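Local coordinates for protein putative polyketide synthase (Brevibacillus brevis, PDB 6HP2) that binds S-adenosyl-L-homocysteine as the O-methyltransferase domain of a polyketide synthase and probably methylates an oxygen of an intermediate, perhaps on the way to bacillaene, at residues Q85-K90 and T195-D200; R95-L100 and L163-V168; E230-I235 and T300-W305; I235-D240 and L288-K293. One frame throughout, in Å; residues are numbered along the deposited sequence.

All four contacts reach one mixed sheet of the methyltransferase fold. Contacts 1 and 4 are the buried ones: contact 1 lays the end of helix 70-88 on strand 194-203 through apolar side chains, whereas contact 4 pairs strands 233-240 and 284-293 and keeps charged side chains inside. Strand 284-293 lies beside strand 194-203, which brings the centres of contacts 1 and 4 to about 8 Å of each other. Contact 2, partly buried, is a parallel strand pair of the Rossmann-like half and is nested along the chain within the loop closed by contact 1. Contact 3, also partly buried and farthest from the chain's centre, shares Ile235 with contact 4 and adds a helix, using arginine and tryptophan.

Contact 1. Residues Q85-K90 and T195-D200; sequences QVLFCK and TVLLID
Leu87 and Leu197 slide past each other in opposite directions, Leu87 from the last turns of helix 70-88 and Leu197 from strand 194-203. With CG anti to the backbone N (chi1 179°), Leu87 brings CG to 4.0 Å from Leu197 CB, their tightest side-chain approach. The two branches of Leu87 then divide. Leu87 CD1 comes 3.5 Å from Leu198 O, while Leu87 CD2 leans on Ile199 CG1 at 3.9 Å, where the two side chains meet at a slant. Leu197 answers with a fork of its own. Its CD2 lies 3.6 Å from Leu87 O, and its CD1 meets the Phe88 ring at CD1 (3.5 Å), approaching neither squarely over the face nor at the edge. Leu198 contributes mainly its backbone, since its CB points away from the helix.

Strand 164-170 flanks the same cluster, Leu87 and Ile199 both touching Ile170 and Phe88 touching Met166 and Val168. The contact is thus part of the layer between a helix and the sheet of a Rossmann-like methyltransferase, and Phe88 lies about 4 Å, side chain to side chain, from Arg84, which binds S-adenosyl-L-homocysteine. Every touching residue is buried, and between these segments the side chains meet through apolar contact, probably guided by shape; a polar tie of the same helix end comes from Lys290 NZ, which bonds Val86 O.

Contact 2. Residues R95-L100 and L163-V168; sequences RVQKVL and LYDMIV
Leu100 presses its CB into the middle of the Tyr164 ring, 3.5 Å from the centroid and only 4° off the ring normal, a CH-pi contact over the face. The Leu100 fork extends this cover, with CD2 against the CE2 side of the ring and also 4.1 Å from Ile167 CG2, so that one leucine fills the hollow between tyrosine and isoleucine. Lys98 CB comes 3.9 Å from Tyr164 CD1. On the sheet face that carries Val99 and Met166, the bumps are smaller: Val99 CG2 nestles against Met166 CB, and the Met166 chain, extended through CG and SD, turns at its end (chi3 -66°) to lay CE across Val96 CG2 at 4.0 Å.

At the corner that strand 164-170 makes at Asp165, OD2 of this residue takes two backbone N-H groups on its anti side, Gln97 N at 2.8 Å and Lys98 N at 3.1 Å, which arrive from opposite faces of the carboxylate plane. Asp165 N in turn donates to Lys98 O (2.9 Å), with a weak second bond from Met166 N. The strands then run parallel, Leu100 N donating to Met166 O and Val168 N to Leu100 O at 2.7 Å.

The polar ends have partners beyond the pair: Tyr164 OH bonds His123, Asp165 OD1 bonds Asn191, and Lys98 NZ forms a salt bridge with Asp162. In the parallel half of the Rossmann-like sheet, strand 121-126 borders 98-101 and strand 194-203 borders 164-170; Phe88 of helix 70-88 packs on Met166 and Val168.

Contact 3. Residues E230-I235 and T300-W305; sequences EHQLVI and TKRCEW
Across Val234 and Arg302, whose CA atoms are 6.0 Å apart, strand 233-235 and helix 300-305 run in nearly the same direction, their axes 23° apart and 7.9 Å at closest approach. Val234 points its CB at the helix and divides its surface between two helix residues: CG1 touches Arg302 CG at 3.8 Å, the two side chains crossing at about a right angle, and CB sits against Trp305 CD1, also at 3.8 Å. Arg302 extends toward Gln232. A bend at chi3 (-67°) places NE only 3.5 Å from Gln232 CA, which lies over one face of the guanidinium, offset toward its rim.

Gln232, with positive phi, is the C-prime residue of a Schellman motif that closes helix 221-230 before the chain enters the strand. NE of Arg302 binds this turn at Ala229 O, while NH1 reaches Ala294 O, just past strand 284-293. Helix 299-310 thereby packs against strand 233-240, near one edge of the mixed sheet.

One turn further along the helix, Trp305 points its CB at the strand. Its NE1 donates to Ile235 O at 2.8 Å, the oxygen lying close to the indole plane while the nitrogen stands above the carbonyl plane, with an angle of 142° at the hydrogen. From the next helix residue, Asn306 OD1 takes the N-H of Ile235 and ND2 donates to Leu233 O.

Contact 4. Residues I235-D240 and L288-K293; sequences IDEIID and LFKLKK
Ile238 and Phe289 form the compact side of this antiparallel strand pair. Ile238 CD1 stands over the centre of the phenyl ring, 3.7 Å from the centroid and 7° off the normal, a CH-pi contact between side chains that lie side by side and point the same way. With CG1 anti to the backbone N and chi2 at 79°, the isoleucine swings this methyl over its neighbour. On the same face Ile235 CG1 meets Leu291 CD2 at 3.7 Å, and Trp224 adds a second aromatic ring beside Phe289.

The other face begins closely packed too, Ile239 CD1 against Leu288 CD1 at 4.0 Å, and then turns polar. Glu237 and Lys290 extend alongside each other, yet Glu237 OE1 and Lys290 NZ stay 4.0 Å apart, beyond a salt bridge. Water 1 spans the gap, donating a hydrogen bond to Glu237 OE2 at 2.6 Å and accepting one from Lys290 NZ. The Asp236 side chain is the open part, exposed and meeting Lys292 CG through CB, although its N is bonded tightly.

That bond belongs to a classic beta bulge: Asp236 N (2.7 Å) and Glu237 N (3.2 Å) both donate to Lys290 O, shifting the register by one residue. Past it Ile239 and Leu288 form a hydrogen-bonded pair, each N donating to the other's O.

Glu237 also forms salt bridges to Lys90 and Arg314, and Lys290 NZ bonds Val86 O near the end of helix 70-88. The buried carboxylate thus has three positive groups nearby, which probably help keep it ionised, while the water links it indirectly to Lys290.

Contact 1. Residues Q85-K90 and T195-D200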
# COMPACT_ATOMS: atom_id res chain seq x y z
N GLN A 85 4.50 9.13 -2.53
CA GLN A 85 4.48 10.56 -2.23
C GLN A 85 3.05 11.08 -2.24
O GLN A 85 2.68 11.91 -1.40
CB GLN A 85 5.31 11.37 -3.24
CG GLN A 85 6.84 11.10 -3.13
CD GLN A 85 7.61 11.80 -4.21
OE1 GLN A 85 7.07 12.05 -5.28
NE2 GLN A 85 8.87 12.13 -3.94
N VAL A 86 2.24 10.63 -3.20
CA VAL A 86 0.84 11.05 -3.22
C VAL A 86 0.14 10.53 -1.98
O VAL A 86 -0.67 11.22 -1.39
CB VAL A 86 0.13 10.60 -4.51
CG1 VAL A 86 -1.40 10.99 -4.51
CG2 VAL A 86 0.80 11.31 -5.75
N LEU A 87 0.46 9.33 -1.55
CA LEU A 87 -0.23 8.79 -0.38
C LEU A 87 0.08 9.62 0.87
O LEU A 87 -0.80 9.86 1.71
CB LEU A 87 0.20 7.32 -0.14
CG LEU A 87 -0.41 6.59 1.07
CD1 LEU A 87 -1.88 6.33 0.81
CD2 LEU A 87 0.36 5.26 1.28
N PHE A 88 1.36 10.00 1.03
CA PHE A 88 1.85 10.64 2.23
C PHE A 88 1.75 12.18 2.22
O PHE A 88 2.12 12.82 3.23
CB PHE A 88 3.29 10.21 2.51
CG PHE A 88 3.43 8.77 3.09
CD1 PHE A 88 3.22 8.52 4.43
CD2 PHE A 88 3.84 7.73 2.28
CE1 PHE A 88 3.35 7.29 4.95
CE2 PHE A 88 3.98 6.46 2.79
CZ PHE A 88 3.73 6.23 4.14
N CYS A 89 1.32 12.80 1.14
CA CYS A 89 1.62 14.23 0.96
C CYS A 89 0.71 15.18 1.74
O CYS A 89 0.92 16.42 1.63
CB CYS A 89 1.56 14.61 -0.52
SG CYS A 89 -0.11 14.71 -1.21
N LYS A 90 -0.24 14.67 2.53
CA LYS A 90 -1.04 15.51 3.43
C LYS A 90 -0.61 15.38 4.89
O LYS A 90 -1.20 15.98 5.74
CB LYS A 90 -2.55 15.17 3.35
CG LYS A 90 -3.14 15.34 1.96
CD LYS A 90 -3.16 16.76 1.51
CE LYS A 90 -3.79 16.89 0.08
NZ LYS A 90 -5.20 16.44 0.02
N THR A 195 -3.79 9.18 11.55
CA THR A 195 -4.17 8.83 10.20
C THR A 195 -3.83 7.39 9.90
O THR A 195 -2.79 6.88 10.35
CB THR A 195 -3.43 9.78 9.21
OG1 THR A 195 -3.72 11.14 9.57
CG2 THR A 195 -3.91 9.59 7.82
N VAL A 196 -4.73 6.76 9.17
CA VAL A 196 -4.47 5.49 8.54
C VAL A 196 -4.29 5.73 7.03
O VAL A 196 -5.18 6.27 6.38
CB VAL A 196 -5.56 4.46 8.83
CG1 VAL A 196 -5.10 3.07 8.24
CG2 VAL A 196 -5.84 4.43 10.27
N LEU A 197 -3.18 5.22 6.47
CA LEU A 197 -2.90 5.31 5.05
C LEU A 197 -2.82 3.90 4.47
O LEU A 197 -1.97 3.08 4.85
CB LEU A 197 -1.62 6.09 4.81
CG LEU A 197 -1.56 7.50 5.30
CD1 LEU A 197 -0.14 8.09 5.23
CD2 LEU A 197 -2.51 8.37 4.52
N LEU A 198 -3.70 3.63 3.52
CA LEU A 198 -3.73 2.37 2.83
C LEU A 198 -3.59 2.53 1.33
O LEU A 198 -4.03 3.52 0.74
CB LEU A 198 -5.04 1.66 3.08
CG LEU A 198 -5.50 1.48 4.47
CD1 LEU A 198 -6.92 0.84 4.40
CD2 LEU A 198 -4.61 0.62 5.27
N ILE A 199 -2.98 1.51 0.72
CA ILE A 199 -3.07 1.26 -0.70
C ILE A 199 -3.69 -0.12 -0.79
O ILE A 199 -3.08 -1.09 -0.33
CB ILE A 199 -1.72 1.33 -1.43
CG1 ILE A 199 -1.09 2.73 -1.31
CG2 ILE A 199 -1.89 0.96 -2.91
CD1 ILE A 199 0.08 2.96 -2.17
N ASP A 200 -4.86 -0.22 -1.44
CA ASP A 200 -5.63 -1.45 -1.35
C ASP A 200 -6.64 -1.52 -2.48
O ASP A 200 -6.86 -0.56 -3.25
CB ASP A 200 -6.31 -1.56 0.00
CG ASP A 200 -6.17 -2.93 0.62
OD1 ASP A 200 -6.29 -3.92 -0.10
OD2 ASP A 200 -5.98 -2.98 1.88

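Contact 2. Residues R95-L100 and L163-V168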
# COMPACT_ATOMS: atom_id res chain seq x y z
N ARG A 95 4.67 16.56 13.41
CA ARG A 95 3.73 16.23 14.49
C ARG A 95 3.78 14.75 14.86
O ARG A 95 3.44 14.38 15.98
CB ARG A 95 2.30 16.58 14.04
CG ARG A 95 1.22 16.30 15.05
CD ARG A 95 1.36 17.25 16.23
NE ARG A 95 0.76 18.55 15.95
CZ ARG A 95 0.82 19.59 16.78
NH1 ARG A 95 1.49 19.50 17.92
NH2 ARG A 95 0.23 20.72 16.45
N VAL A 96 4.14 13.88 13.93
CA VAL A 96 4.15 12.45 14.18
C VAL A 96 5.30 12.08 15.11
O VAL A 96 6.44 12.54 14.96
CB VAL A 96 4.24 11.73 12.84
CG1 VAL A 96 4.47 10.21 13.04
CG2 VAL A 96 2.97 11.97 12.00
N GLN A 97 5.01 11.23 16.10
CA GLN A 97 6.04 10.62 16.91
C GLN A 97 6.23 9.13 16.67
O GLN A 97 7.34 8.62 16.88
CB GLN A 97 5.77 10.83 18.40
CG GLN A 97 5.51 12.27 18.77
CD GLN A 97 6.74 12.92 19.37
OE1 GLN A 97 7.79 13.02 18.73
NE2 GLN A 97 6.63 13.34 20.62
N LYS A 98 5.17 8.41 16.25
CA LYS A 98 5.17 6.96 16.17
C LYS A 98 4.37 6.52 14.95
O LYS A 98 3.23 6.95 14.76
CB LYS A 98 4.58 6.29 17.42
CG LYS A 98 5.50 6.44 18.70
CD LYS A 98 4.83 5.84 19.90
CE LYS A 98 5.82 5.79 21.08
NZ LYS A 98 5.15 5.41 22.35
N VAL A 99 4.97 5.65 14.20
CA VAL A 99 4.43 5.14 12.95
C VAL A 99 4.44 3.63 13.01
O VAL A 99 5.43 3.01 13.44
CB VAL A 99 5.26 5.63 11.72
CG1 VAL A 99 4.73 4.92 10.44
CG2 VAL A 99 5.14 7.19 11.60
N LEU A 100 3.38 3.03 12.49
CA LEU A 100 3.31 1.58 12.30
C LEU A 100 3.05 1.25 10.84
O LEU A 100 2.17 1.85 10.19
CB LEU A 100 2.21 0.94 13.19
CG LEU A 100 1.74 -0.48 12.90
CD1 LEU A 100 2.82 -1.43 13.38
CD2 LEU A 100 0.41 -0.78 13.58
N LEU A 163 0.80 2.83 20.60
CA LEU A 163 -0.19 3.74 20.04
C LEU A 163 0.52 4.60 19.01
O LEU A 163 1.66 5.01 19.24
CB LEU A 163 -0.83 4.61 21.10
CG LEU A 163 -1.99 4.03 21.92
CD1 LEU A 163 -3.25 3.95 21.07
CD2 LEU A 163 -1.65 2.67 22.47
N TYR A 164 -0.13 4.81 17.87
CA TYR A 164 0.52 5.40 16.70
C TYR A 164 -0.21 6.64 16.18
O TYR A 164 -1.43 6.70 16.17
CB TYR A 164 0.67 4.39 15.55
CG TYR A 164 1.40 3.15 16.01
CD1 TYR A 164 2.78 3.12 16.05
CD2 TYR A 164 0.69 2.02 16.48
CE1 TYR A 164 3.46 1.98 16.50
CE2 TYR A 164 1.40 0.85 16.91
CZ TYR A 164 2.75 0.86 16.93
OH TYR A 164 3.41 -0.27 17.41
N ASP A 165 0.56 7.60 15.70
CA ASP A 165 0.01 8.75 15.02
C ASP A 165 -0.29 8.44 13.56
O ASP A 165 -1.14 9.08 12.95
CB ASP A 165 1.00 9.90 15.12
CG ASP A 165 1.40 10.16 16.54
OD1 ASP A 165 0.48 10.39 17.37
OD2 ASP A 165 2.64 10.04 16.85
N MET A 166 0.41 7.48 12.98
CA MET A 166 0.18 7.11 11.60
C MET A 166 0.31 5.61 11.47
O MET A 166 1.26 5.03 12.01
CB MET A 166 1.19 7.82 10.71
CG MET A 166 1.01 7.56 9.22
SD MET A 166 2.36 8.35 8.28
CE MET A 166 2.01 10.05 8.61
N ILE A 167 -0.66 4.98 10.78
CA ILE A 167 -0.65 3.55 10.55
C ILE A 167 -0.75 3.34 9.03
O ILE A 167 -1.62 3.92 8.37
CB ILE A 167 -1.79 2.84 11.30
CG1 ILE A 167 -1.62 3.01 12.77
CG2 ILE A 167 -1.86 1.35 10.89
CD1 ILE A 167 -2.64 2.32 13.70
N VAL A 168 0.16 2.52 8.49
CA VAL A 168 0.38 2.45 7.07
C VAL A 168 0.18 1.00 6.64
O VAL A 168 0.77 0.09 7.24
CB VAL A 168 1.79 2.95 6.70
CG1 VAL A 168 2.04 2.74 5.21
CG2 VAL A 168 1.93 4.37 7.06

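Contact 3. Residues E230-I235 and T300-W305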
# COMPACT_ATOMS: atom_id res chain seq x y z
N GLU A 230 -17.48 0.53 11.12
CA GLU A 230 -17.60 -0.32 12.32
C GLU A 230 -16.43 -0.08 13.27
O GLU A 230 -16.60 -0.18 14.49
CB GLU A 230 -17.65 -1.79 11.94
CG GLU A 230 -17.76 -2.70 13.14
CD GLU A 230 -19.14 -2.62 13.77
OE1 GLU A 230 -20.11 -2.34 13.03
OE2 GLU A 230 -19.24 -2.78 15.01
N HIS A 231 -15.26 0.25 12.74
CA HIS A 231 -14.10 0.52 13.59
C HIS A 231 -13.78 2.02 13.70
O HIS A 231 -12.63 2.39 13.84
CB HIS A 231 -12.93 -0.29 13.08
CG HIS A 231 -13.22 -1.76 13.11
ND1 HIS A 231 -13.13 -2.49 14.28
CD2 HIS A 231 -13.77 -2.58 12.19
CE1 HIS A 231 -13.54 -3.73 14.05
NE2 HIS A 231 -13.91 -3.81 12.78
N GLN A 232 -14.81 2.86 13.66
CA GLN A 232 -14.71 4.29 13.95
C GLN A 232 -13.93 5.06 12.88
O GLN A 232 -13.50 6.19 13.10
CB GLN A 232 -14.07 4.52 15.32
CG GLN A 232 -14.86 3.95 16.52
CD GLN A 232 -14.65 2.46 16.71
OE1 GLN A 232 -13.52 1.98 16.80
NE2 GLN A 232 -15.74 1.72 16.78
N LEU A 233 -13.74 4.50 11.71
CA LEU A 233 -12.94 5.18 10.71
C LEU A 233 -13.80 5.79 9.61
O LEU A 233 -14.79 5.21 9.16
CB LEU A 233 -11.92 4.20 10.11
CG LEU A 233 -10.91 3.66 11.09
CD1 LEU A 233 -10.10 2.44 10.49
CD2 LEU A 233 -9.91 4.72 11.54
N VAL A 234 -13.35 6.92 9.09
CA VAL A 234 -13.96 7.53 7.94
C VAL A 234 -12.90 7.89 6.94
O VAL A 234 -11.74 8.13 7.29
CB VAL A 234 -14.78 8.80 8.34
CG1 VAL A 234 -15.92 8.34 9.19
CG2 VAL A 234 -13.90 9.77 9.09
N ILE A 235 -13.34 7.97 5.70
CA ILE A 235 -12.51 8.30 4.57
C ILE A 235 -12.36 9.80 4.49
O ILE A 235 -13.33 10.50 4.21
CB ILE A 235 -13.08 7.73 3.28
CG1 ILE A 235 -13.11 6.22 3.36
CG2 ILE A 235 -12.28 8.28 2.10
CD1 ILE A 235 -14.04 5.58 2.27
N THR A 300 -24.08 5.22 11.63
CA THR A 300 -24.82 5.54 10.41
C THR A 300 -24.20 6.73 9.69
O THR A 300 -24.10 6.74 8.47
CB THR A 300 -26.28 5.77 10.73
OG1 THR A 300 -26.78 4.61 11.41
CG2 THR A 300 -27.08 6.01 9.47
N LYS A 301 -23.76 7.74 10.44
CA LYS A 301 -23.16 8.92 9.83
C LYS A 301 -21.78 8.61 9.28
O LYS A 301 -21.36 9.16 8.25
CB LYS A 301 -23.09 10.05 10.85
CG LYS A 301 -24.44 10.77 11.10
CD LYS A 301 -24.90 11.51 9.85
CE LYS A 301 -26.00 12.51 10.15
NZ LYS A 301 -27.21 11.84 10.69
N ARG A 302 -21.05 7.73 9.95
CA ARG A 302 -19.79 7.27 9.37
C ARG A 302 -20.03 6.56 8.05
O ARG A 302 -19.26 6.74 7.08
CB ARG A 302 -19.05 6.37 10.35
CG ARG A 302 -18.59 7.12 11.62
CD ARG A 302 -17.53 6.37 12.42
NE ARG A 302 -18.00 5.15 13.03
CZ ARG A 302 -18.38 5.04 14.30
NH1 ARG A 302 -18.35 6.10 15.11
NH2 ARG A 302 -18.79 3.88 14.76
N CYS A 303 -21.08 5.74 7.98
CA CYS A 303 -21.41 5.04 6.72
C CYS A 303 -21.76 6.02 5.62
O CYS A 303 -21.29 5.90 4.49
CB CYS A 303 -22.58 4.07 6.93
SG CYS A 303 -22.06 2.60 7.80
N GLU A 304 -22.57 7.03 5.95
CA GLU A 304 -22.99 7.99 4.94
C GLU A 304 -21.81 8.80 4.46
O GLU A 304 -21.68 9.08 3.26
CB GLU A 304 -24.10 8.90 5.51
CG GLU A 304 -25.34 8.08 5.84
CD GLU A 304 -26.46 8.92 6.44
OE1 GLU A 304 -27.62 8.47 6.35
OE2 GLU A 304 -26.15 10.01 6.99
N TRP A 305 -20.89 9.14 5.38
CA TRP A 305 -19.70 9.86 4.94
C TRP A 305 -18.86 9.00 4.00
O TRP A 305 -18.42 9.43 2.93
CB TRP A 305 -18.88 10.24 6.17
CG TRP A 305 -17.70 11.07 5.85
CD1 TRP A 305 -16.46 10.65 5.53
CD2 TRP A 305 -17.68 12.51 5.75
NE1 TRP A 305 -15.65 11.72 5.29
CE2 TRP A 305 -16.38 12.88 5.41
CE3 TRP A 305 -18.65 13.51 5.92
CZ2 TRP A 305 -16.00 14.22 5.23
CZ3 TRP A 305 -18.27 14.84 5.75
CH2 TRP A 305 -16.96 15.18 5.41

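Contact 4. Residues I235-D240 and L288-K293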
# COMPACT_ATOMS: atom_id res chain seq x y z
N ILE A 235 -13.34 7.97 5.70
CA ILE A 235 -12.51 8.30 4.57
C ILE A 235 -12.36 9.80 4.49
O ILE A 235 -13.33 10.50 4.21
CB ILE A 235 -13.08 7.73 3.28
CG1 ILE A 235 -13.11 6.22 3.36
CG2 ILE A 235 -12.28 8.28 2.10
CD1 ILE A 235 -14.04 5.58 2.27
N ASP A 236 -11.12 10.28 4.64
CA ASP A 236 -10.87 11.69 4.41
C ASP A 236 -10.62 11.95 2.93
O ASP A 236 -11.03 13.00 2.39
CB ASP A 236 -9.67 12.15 5.27
CG ASP A 236 -9.47 13.66 5.22
OD1 ASP A 236 -10.44 14.39 5.52
OD2 ASP A 236 -8.37 14.10 4.87
N GLU A 237 -9.94 11.01 2.27
CA GLU A 237 -9.59 11.11 0.87
C GLU A 237 -9.46 9.70 0.31
O GLU A 237 -8.92 8.80 0.98
CB GLU A 237 -8.28 11.89 0.70
CG GLU A 237 -7.98 12.28 -0.73
CD GLU A 237 -6.88 13.33 -0.86
OE1 GLU A 237 -6.44 13.86 0.17
OE2 GLU A 237 -6.44 13.63 -1.99
N ILE A 238 -10.02 9.49 -0.87
CA ILE A 238 -9.89 8.21 -1.59
C ILE A 238 -9.51 8.56 -3.02
O ILE A 238 -10.16 9.40 -3.66
CB ILE A 238 -11.17 7.35 -1.51
CG1 ILE A 238 -11.09 6.06 -2.33
CG2 ILE A 238 -12.42 8.20 -1.98
CD1 ILE A 238 -10.32 4.99 -1.67
N ILE A 239 -8.42 7.96 -3.52
CA ILE A 239 -7.91 8.28 -4.82
C ILE A 239 -7.88 7.02 -5.68
O ILE A 239 -7.34 6.02 -5.25
CB ILE A 239 -6.49 8.82 -4.69
CG1 ILE A 239 -6.48 10.16 -3.94
CG2 ILE A 239 -5.86 8.97 -6.05
CD1 ILE A 239 -5.11 10.58 -3.46
N ASP A 240 -8.42 7.07 -6.90
CA ASP A 240 -8.44 5.89 -7.74
C ASP A 240 -7.26 5.88 -8.72
O ASP A 240 -7.13 6.78 -9.54
CB ASP A 240 -9.75 5.84 -8.52
CG ASP A 240 -9.91 4.56 -9.32
OD1 ASP A 240 -9.02 3.69 -9.22
OD2 ASP A 240 -10.92 4.43 -10.04
N LEU A 288 -5.82 4.62 -3.21
CA LEU A 288 -5.07 5.14 -2.08
C LEU A 288 -6.12 5.66 -1.07
O LEU A 288 -6.94 6.50 -1.41
CB LEU A 288 -4.15 6.30 -2.48
CG LEU A 288 -3.41 6.21 -3.81
CD1 LEU A 288 -2.60 7.48 -4.03
CD2 LEU A 288 -2.51 4.99 -3.85
N PHE A 289 -6.10 5.14 0.16
CA PHE A 289 -7.04 5.54 1.21
C PHE A 289 -6.35 6.41 2.25
O PHE A 289 -5.31 6.01 2.79
CB PHE A 289 -7.61 4.35 2.00
CG PHE A 289 -8.35 3.33 1.19
CD1 PHE A 289 -7.72 2.58 0.24
CD2 PHE A 289 -9.65 3.04 1.51
CE1 PHE A 289 -8.41 1.58 -0.43
CE2 PHE A 289 -10.36 2.06 0.81
CZ PHE A 289 -9.74 1.34 -0.16
N LYS A 290 -6.97 7.53 2.61
CA LYS A 290 -6.55 8.34 3.77
C LYS A 290 -7.72 8.39 4.75
O LYS A 290 -8.79 8.98 4.47
CB LYS A 290 -6.11 9.73 3.34
CG LYS A 290 -5.26 9.67 2.10
CD LYS A 290 -4.53 11.03 1.86
CE LYS A 290 -3.64 10.90 0.66
NZ LYS A 290 -2.83 12.12 0.42
N LEU A 291 -7.51 7.77 5.91
CA LEU A 291 -8.58 7.60 6.89
C LEU A 291 -8.25 8.36 8.17
O LEU A 291 -7.08 8.45 8.59
CB LEU A 291 -8.79 6.11 7.25
CG LEU A 291 -8.77 5.11 6.09
CD1 LEU A 291 -8.78 3.67 6.60
CD2 LEU A 291 -9.97 5.33 5.19
N LYS A 292 -9.31 8.77 8.85
CA LYS A 292 -9.27 9.45 10.14
C LYS A 292 -10.21 8.71 11.06
O LYS A 292 -11.15 8.04 10.61
CB LYS A 292 -9.67 10.94 10.00
CG LYS A 292 -8.77 11.74 9.10
CD LYS A 292 -7.39 11.98 9.71
CE LYS A 292 -6.47 12.72 8.75
NZ LYS A 292 -5.34 13.40 9.46
N LYS A 293 -10.02 8.93 12.36
CA LYS A 293 -10.94 8.39 13.36
C LYS A 293 -12.07 9.37 13.65
O LYS A 293 -11.84 10.57 13.82
CB LYS A 293 -10.20 8.10 14.64
CG LYS A 293 -10.50 6.78 15.31
CD LYS A 293 -9.42 6.50 16.39
CE LYS A 293 -9.72 5.23 17.19
NZ LYS A 293 -8.76 5.08 18.32
O HOH W 1 -3.91 13.89 -1.55